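Afp2 (Serratia entomophila, PDB 6RBN) forms part of the contractile sheath around the tube of the anti-feeding prophage, an injection system, and probably helps drive the tube outward when the sheath contracts. Local coordinates at residues Thr39-Asn43 and Val57-Thr61; Pro45-Arg50 and Gly80-Asn86; Thr69-Leu73 and Ala169-Ala175. Residue numbers count along the deposited sequence, not the author numbering.

Interaction 1 (Thr39-Asn43 and Val57-Thr61)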
# COMPACT_ATOMS: atom_id res chain seq x y z
N THR C 39 11.57 87.41 -64.00
CA THR C 39 11.34 88.66 -63.30
C THR C 39 10.08 88.67 -62.44
O THR C 39 10.01 89.47 -61.50
CB THR C 39 11.25 89.81 -64.31
OG1 THR C 39 10.15 89.58 -65.20
CG2 THR C 39 12.53 89.90 -65.11
N ASN C 40 9.10 87.81 -62.72
CA ASN C 40 7.81 87.88 -62.05
C ASN C 40 7.54 86.67 -61.16
O ASN C 40 6.42 86.18 -61.09
CB ASN C 40 6.69 88.07 -63.07
CG ASN C 40 6.69 87.02 -64.16
OD1 ASN C 40 7.47 86.07 -64.15
ND2 ASN C 40 5.80 87.19 -65.14
N THR C 41 8.56 86.19 -60.46
CA THR C 41 8.40 85.14 -59.46
C THR C 41 8.77 85.67 -58.08
O THR C 41 9.53 86.64 -57.95
CB THR C 41 9.25 83.91 -59.78
OG1 THR C 41 10.63 84.28 -59.85
CG2 THR C 41 8.82 83.28 -61.08
N ILE C 42 8.21 85.03 -57.06
CA ILE C 42 8.64 85.26 -55.69
C ILE C 42 10.07 84.75 -55.55
O ILE C 42 10.43 83.70 -56.08
CB ILE C 42 7.67 84.57 -54.71
CG1 ILE C 42 6.29 85.24 -54.74
CG2 ILE C 42 8.18 84.59 -53.27
CD1 ILE C 42 5.26 84.57 -55.61
N ASN C 43 10.91 85.52 -54.83
CA ASN C 43 12.34 85.24 -54.70
C ASN C 43 12.64 84.00 -53.84
O ASN C 43 13.81 83.68 -53.63
CB ASN C 43 13.03 86.48 -54.11
CG ASN C 43 14.51 86.55 -54.46
OD1 ASN C 43 15.04 85.72 -55.19
ND2 ASN C 43 15.19 87.57 -53.93
N VAL C 57 -3.10 82.53 -54.63
CA VAL C 57 -2.78 83.50 -53.60
C VAL C 57 -1.42 84.13 -53.88
O VAL C 57 -1.26 85.36 -53.80
CB VAL C 57 -2.82 82.84 -52.21
CG1 VAL C 57 -2.31 83.78 -51.14
CG2 VAL C 57 -4.24 82.42 -51.88
N GLU C 58 -0.44 83.32 -54.27
CA GLU C 58 0.89 83.83 -54.55
C GLU C 58 1.02 84.43 -55.95
O GLU C 58 1.93 85.22 -56.19
CB GLU C 58 1.93 82.73 -54.37
CG GLU C 58 2.03 82.20 -52.95
CD GLU C 58 2.57 83.23 -51.98
OE1 GLU C 58 3.43 84.05 -52.38
OE2 GLU C 58 2.15 83.22 -50.80
N TYR C 59 0.13 84.06 -56.87
CA TYR C 59 0.12 84.61 -58.22
C TYR C 59 -1.32 84.99 -58.56
O TYR C 59 -2.04 84.23 -59.21
CB TYR C 59 0.68 83.61 -59.22
CG TYR C 59 2.14 83.29 -59.00
CD1 TYR C 59 3.13 84.11 -59.49
CD2 TYR C 59 2.51 82.17 -58.27
CE1 TYR C 59 4.47 83.82 -59.28
CE2 TYR C 59 3.84 81.87 -58.05
CZ TYR C 59 4.81 82.70 -58.56
OH TYR C 59 6.14 82.41 -58.34
N PRO C 60 -1.77 86.17 -58.12
CA PRO C 60 -3.19 86.51 -58.22
C PRO C 60 -3.65 86.94 -59.60
O PRO C 60 -4.86 87.08 -59.81
CB PRO C 60 -3.33 87.66 -57.22
CG PRO C 60 -2.01 88.31 -57.23
CD PRO C 60 -1.00 87.22 -57.42
N THR C 61 -2.75 87.14 -60.55
CA THR C 61 -3.14 87.58 -61.88
C THR C 61 -2.65 86.59 -62.93
O THR C 61 -1.58 85.99 -62.77
CB THR C 61 -2.61 89.00 -62.17
OG1 THR C 61 -3.01 89.41 -63.48
CG2 THR C 61 -1.10 89.10 -62.02
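This is a small, mostly apolar surface contact, in which the loop between strand 46-49 and the preceding strand 30-34 lies against the C-terminal end of helix 52-58. The backbones stay well apart, with 8.0 Å between the CA atoms of Ile-42 and Glu-58, so side chains do the bridging and no hydrogen bond crosses; the two segments bury 198 Å² in all. Tyr-59, the first residue to leave helical geometry, is the centrepiece. Its CA-CB bond runs sideways, yet with chi1 near -65° the ring reaches over to the loop. Ile-42 points its CA-CB bond toward the 57-61 segment and sets CD1 over one face of that ring, 4.0 Å from the centroid and 28° off the normal, a CH-pi contact; within this pair the nearest ring atom is Tyr-59 CZ, 3.5 Å from Ile-42 CD1. The same methyl sits 3.4 Å from Glu-58 O and 3.7 Å from Glu-58 OE1, so it also packs on Glu-58 at the end of the helix. At the ring edge, Asn-40 O lies 3.6 Å from Tyr-59 CE1, and Thr-41 CA is 3.7 Å from Tyr-59 OH. The phenol is not left wanting a partner, since its hydroxyl is hydrogen-bonded to Gln-47 in strand 46-49, and Phe-67 of helix 66-75 meets the ring edge-to-face. With its hydroxyl paired to the strand, the tyrosine offers the loop an aromatic face and edge, and what holds 39-43 here is van der Waals and CH-pi contact rather than polar pairing.

Interaction 2 (Pro45-Arg50 and Gly80-Asn86)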
# COMPACT_ATOMS: atom_id res chain seq x y z
N PRO C 45 13.39 80.30 -53.50
CA PRO C 45 13.89 79.36 -54.50
C PRO C 45 13.06 78.09 -54.60
O PRO C 45 12.97 77.50 -55.68
CB PRO C 45 15.32 79.07 -54.03
CG PRO C 45 15.27 79.30 -52.56
CD PRO C 45 14.30 80.41 -52.34
N ILE C 46 12.46 77.66 -53.49
CA ILE C 46 11.63 76.46 -53.45
C ILE C 46 10.32 76.83 -52.76
O ILE C 46 10.34 77.35 -51.64
CB ILE C 46 12.31 75.30 -52.70
CG1 ILE C 46 13.60 74.88 -53.40
CG2 ILE C 46 11.37 74.11 -52.59
CD1 ILE C 46 14.47 73.97 -52.56
N GLN C 47 9.20 76.57 -53.42
CA GLN C 47 7.89 76.86 -52.84
C GLN C 47 6.91 75.75 -53.19
O GLN C 47 7.01 75.12 -54.25
CB GLN C 47 7.38 78.23 -53.28
CG GLN C 47 7.31 78.43 -54.77
CD GLN C 47 6.94 79.85 -55.13
OE1 GLN C 47 6.64 80.66 -54.26
NE2 GLN C 47 6.98 80.16 -56.42
N VAL C 48 5.95 75.53 -52.29
CA VAL C 48 5.11 74.34 -52.28
C VAL C 48 3.66 74.77 -52.48
O VAL C 48 3.16 75.62 -51.74
CB VAL C 48 5.25 73.57 -50.95
CG1 VAL C 48 4.37 72.34 -50.95
CG2 VAL C 48 6.70 73.23 -50.68
N PHE C 49 3.00 74.17 -53.46
CA PHE C 49 1.63 74.51 -53.83
C PHE C 49 0.78 73.25 -53.80
O PHE C 49 1.01 72.33 -54.59
CB PHE C 49 1.60 75.14 -55.22
CG PHE C 49 2.20 76.51 -55.27
CD1 PHE C 49 2.12 77.36 -54.18
CD2 PHE C 49 2.93 76.91 -56.37
CE1 PHE C 49 2.69 78.61 -54.22
CE2 PHE C 49 3.51 78.16 -56.41
CZ PHE C 49 3.39 79.01 -55.34
N ARG C 50 -0.20 73.20 -52.90
CA ARG C 50 -0.99 71.99 -52.71
C ARG C 50 -2.20 71.91 -53.63
O ARG C 50 -2.61 70.81 -54.01
CB ARG C 50 -1.45 71.87 -51.26
CG ARG C 50 -0.33 71.61 -50.28
CD ARG C 50 -0.84 71.50 -48.86
NE ARG C 50 0.24 71.25 -47.92
CZ ARG C 50 0.93 72.21 -47.31
NH1 ARG C 50 0.65 73.49 -47.55
NH2 ARG C 50 1.90 71.90 -46.47
N GLY C 80 -1.91 67.20 -57.60
CA GLY C 80 -1.78 67.35 -56.17
C GLY C 80 -0.75 68.38 -55.80
O GLY C 80 -0.70 69.45 -56.42
N LYS C 81 0.07 68.09 -54.80
CA LYS C 81 1.11 69.04 -54.43
C LYS C 81 2.24 69.00 -55.45
O LYS C 81 2.50 67.98 -56.09
CB LYS C 81 1.63 68.75 -53.02
CG LYS C 81 2.39 67.46 -52.86
CD LYS C 81 2.78 67.27 -51.40
CE LYS C 81 3.84 68.27 -50.99
NZ LYS C 81 4.31 68.04 -49.60
N CYS C 82 2.88 70.14 -55.63
CA CYS C 82 3.90 70.31 -56.65
C CYS C 82 4.81 71.44 -56.23
O CYS C 82 4.46 72.25 -55.36
CB CYS C 82 3.28 70.59 -58.02
SG CYS C 82 2.33 72.10 -58.04
N TYR C 83 5.99 71.49 -56.83
CA TYR C 83 7.07 72.35 -56.38
C TYR C 83 7.53 73.25 -57.52
O TYR C 83 7.78 72.78 -58.63
CB TYR C 83 8.26 71.50 -55.89
CG TYR C 83 8.00 70.67 -54.65
CD1 TYR C 83 7.02 71.01 -53.74
CD2 TYR C 83 8.71 69.51 -54.43
CE1 TYR C 83 6.78 70.23 -52.62
CE2 TYR C 83 8.48 68.73 -53.31
CZ TYR C 83 7.51 69.09 -52.42
OH TYR C 83 7.27 68.32 -51.31
N LEU C 84 7.62 74.55 -57.24
CA LEU C 84 8.34 75.48 -58.11
C LEU C 84 9.75 75.67 -57.58
O LEU C 84 9.94 76.27 -56.52
CB LEU C 84 7.65 76.83 -58.22
CG LEU C 84 6.48 76.95 -59.18
CD1 LEU C 84 5.91 78.35 -59.11
CD2 LEU C 84 6.98 76.64 -60.58
N VAL C 85 10.73 75.15 -58.31
CA VAL C 85 12.14 75.29 -57.96
C VAL C 85 12.83 75.95 -59.14
O VAL C 85 12.61 75.55 -60.29
CB VAL C 85 12.77 73.92 -57.63
CG1 VAL C 85 14.22 74.08 -57.26
CG2 VAL C 85 12.00 73.23 -56.53
N ASN C 86 13.65 76.97 -58.88
CA ASN C 86 14.44 77.55 -59.95
C ASN C 86 15.53 76.59 -60.39
O ASN C 86 15.96 75.73 -59.62
CB ASN C 86 15.03 78.91 -59.55
CG ASN C 86 15.81 78.86 -58.26
OD1 ASN C 86 15.95 77.82 -57.63
ND2 ASN C 86 16.35 80.01 -57.87
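Strands 46-49 and 82-86 run antiparallel, their axes 4.9 Å apart at closest and 161° between directions. Two hydrogen-bonded pairs carry the backbone bonding. At the first, Gln-47 N gives to Leu-84 O (3.2 Å) and Leu-84 N returns to Gln-47 O (3.1 Å); at the second, Phe-49 N to Cys-82 O and Cys-82 N to Phe-49 O are both 3.1 Å. A weak bond from Asn-86 N to Pro-45 O, 3.3 Å, continues the pairing two residues further, one way only, since Pro-45 has no N-H to give back. Pro-45 O also takes a CA-H...O contact from Val-85 CA at 3.3 Å, and Phe-49 O one from Lys-81 CA at the same distance. Strand 46-49 is one of the two edge strands, within this chain, of a mixed six-stranded sheet, added antiparallel to 82-86, which in turn runs parallel to 30-34. The backbone of Tyr-83 and Val-85 is hydrogen-bonded to that inner strand, so 82-86 is paired along both edges. Three polar atoms find partners outside the pair: Gln-47 NE2 in the hydroxyl of Tyr-59, Asn-86 OD1 in Asn-89, and Arg-50 N in Glu-54 OE1. Lys-81 NZ makes a weak bond to Tyr-83 OH, 3.4 Å. On one face Phe-49 CE2 meets Leu-84 CD1 at 3.6 Å, at the ring edge, and helix 66-75 covers Cys-82 and Leu-84; on the other, Val-48 CG2 lies 3.6 Å from Tyr-83 CE1, and helix 90-97 packs on Ile-46 and Val-85.

Interaction 3 (Thr69-Leu73 and Ala169-Ala175)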
# COMPACT_ATOMS: atom_id res chain seq x y z
N THR C 69 1.64 78.80 -67.17
CA THR C 69 0.84 77.95 -68.04
C THR C 69 1.09 76.48 -67.79
O THR C 69 0.23 75.65 -68.14
CB THR C 69 1.11 78.29 -69.50
OG1 THR C 69 2.48 78.01 -69.80
CG2 THR C 69 0.85 79.75 -69.75
N SER C 70 2.23 76.12 -67.21
CA SER C 70 2.47 74.74 -66.84
C SER C 70 1.64 74.34 -65.63
O SER C 70 1.08 73.24 -65.58
CB SER C 70 3.95 74.52 -66.57
OG SER C 70 4.71 74.75 -67.74
N LEU C 71 1.55 75.22 -64.64
CA LEU C 71 0.80 74.93 -63.43
C LEU C 71 -0.70 75.07 -63.62
O LEU C 71 -1.46 74.31 -63.02
CB LEU C 71 1.28 75.84 -62.31
CG LEU C 71 2.65 75.38 -61.83
CD1 LEU C 71 3.27 76.41 -60.97
CD2 LEU C 71 2.42 74.15 -61.03
N SER C 72 -1.14 76.03 -64.44
CA SER C 72 -2.56 76.15 -64.72
C SER C 72 -3.09 74.96 -65.51
O SER C 72 -4.25 74.58 -65.36
CB SER C 72 -2.84 77.45 -65.48
OG SER C 72 -2.25 77.41 -66.76
N LEU C 73 -2.24 74.35 -66.34
CA LEU C 73 -2.59 73.12 -67.03
C LEU C 73 -2.41 71.90 -66.13
O LEU C 73 -3.03 70.86 -66.39
CB LEU C 73 -1.73 73.02 -68.30
CG LEU C 73 -2.03 72.14 -69.52
CD1 LEU C 73 -1.58 70.72 -69.36
CD2 LEU C 73 -3.51 72.20 -69.84
N ALA C 169 -1.88 81.81 -74.59
CA ALA C 169 -0.53 81.61 -74.11
C ALA C 169 0.01 80.25 -74.55
O ALA C 169 -0.71 79.39 -75.04
CB ALA C 169 -0.50 81.74 -72.59
N ALA C 170 1.32 80.07 -74.35
CA ALA C 170 2.04 78.90 -74.83
C ALA C 170 2.37 77.99 -73.65
O ALA C 170 3.13 78.38 -72.76
CB ALA C 170 3.31 79.30 -75.57
N VAL C 171 1.82 76.79 -73.66
CA VAL C 171 2.13 75.80 -72.63
C VAL C 171 3.37 75.02 -73.05
O VAL C 171 3.45 74.60 -74.22
CB VAL C 171 0.95 74.86 -72.41
CG1 VAL C 171 1.30 73.75 -71.44
CG2 VAL C 171 -0.22 75.62 -71.87
N PRO C 172 4.36 74.86 -72.18
CA PRO C 172 5.48 73.97 -72.47
C PRO C 172 5.01 72.54 -72.60
O PRO C 172 4.15 72.09 -71.82
CB PRO C 172 6.40 74.14 -71.26
CG PRO C 172 6.05 75.47 -70.72
CD PRO C 172 4.58 75.62 -70.94
N PRO C 173 5.54 71.78 -73.56
CA PRO C 173 5.00 70.44 -73.83
C PRO C 173 5.38 69.40 -72.79
O PRO C 173 4.88 68.27 -72.87
CB PRO C 173 5.61 70.11 -75.19
CG PRO C 173 6.88 70.86 -75.21
CD PRO C 173 6.65 72.12 -74.46
N SER C 174 6.26 69.73 -71.85
CA SER C 174 6.46 68.88 -70.68
C SER C 174 5.23 68.86 -69.80
O SER C 174 4.91 67.83 -69.20
CB SER C 174 7.65 69.37 -69.88
OG SER C 174 8.82 69.38 -70.66
N ALA C 175 4.53 69.99 -69.70
CA ALA C 175 3.34 70.08 -68.87
C ALA C 175 2.15 69.38 -69.51
O ALA C 175 1.24 68.94 -68.80
CB ALA C 175 3.00 71.53 -68.60
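Thr-69 reaches across from helix 66-75 in the p rotamer, its CA-CB bond aimed toward segment 169-175, and its two branches do different work. OG1 donates to Ala-170 O at 3.1 Å and sits 3.4 Å from Pro-172 CD, while CG2 packs on Ala-169 CB at 3.7 Å. One turn along, Leu-73 also points its CA-CB bond across; with chi1 at t and chi2 at m, its CG lies 4.2 Å from Val-171 CG1 and its CD1 3.4 Å from Ala-175 O. Val-171, itself t, brings CG2 to 3.8 Å from Thr-69 CB, so its two methyls face both of these helix residues. Here an irregular stretch leads into helix 173-187, all of 169-175 falling in the range of the phage tail sheath protein subtilisin-like domain, and helix 66-75 packs both on it and on the mixed sheet. Leu-71, aimed the other way, packs on Phe-32 and Leu-84 of that sheet. Ser-70 takes the m rotamer, which leaves OG 3.3 Å from Pro-172 CD; its hydrogen bond goes back to Ala-66 O in its own helix. The small size of Ala-175 allows a tight approach, with its CB 3.7 Å from both CA and CB of Ser-70 and the two CA atoms 5.2 Å apart. Ser-174, also m, makes no contact with 69-73; its OG is hydrogen-bonded to oxygens that include Phe-130 O and Asp-131 OD1.

Overall arrangement
Interactions 1 and 2 have centres about 12 Å apart and meet directly: Tyr-59 OH is hydrogen-bonded to Gln-47 NE2 at 3.1 Å, and Tyr-59 CE2 is 4.0 Å from Phe-49 CZ. Interaction 3, centred about 15 Å from interaction 2, joins it through Leu-71, whose CD2 is 3.6 Å from Cys-82 SG and whose CD1 is 3.7 Å from Leu-84 CG. Interactions 1 and 3 do not touch, their nearest atoms about 6 Å apart. Thus helix 66-75 has strand 82-86 of the sheet on one side and 169-175 on another, while segments 39-43 and 57-61 lie farther out at the chain surface.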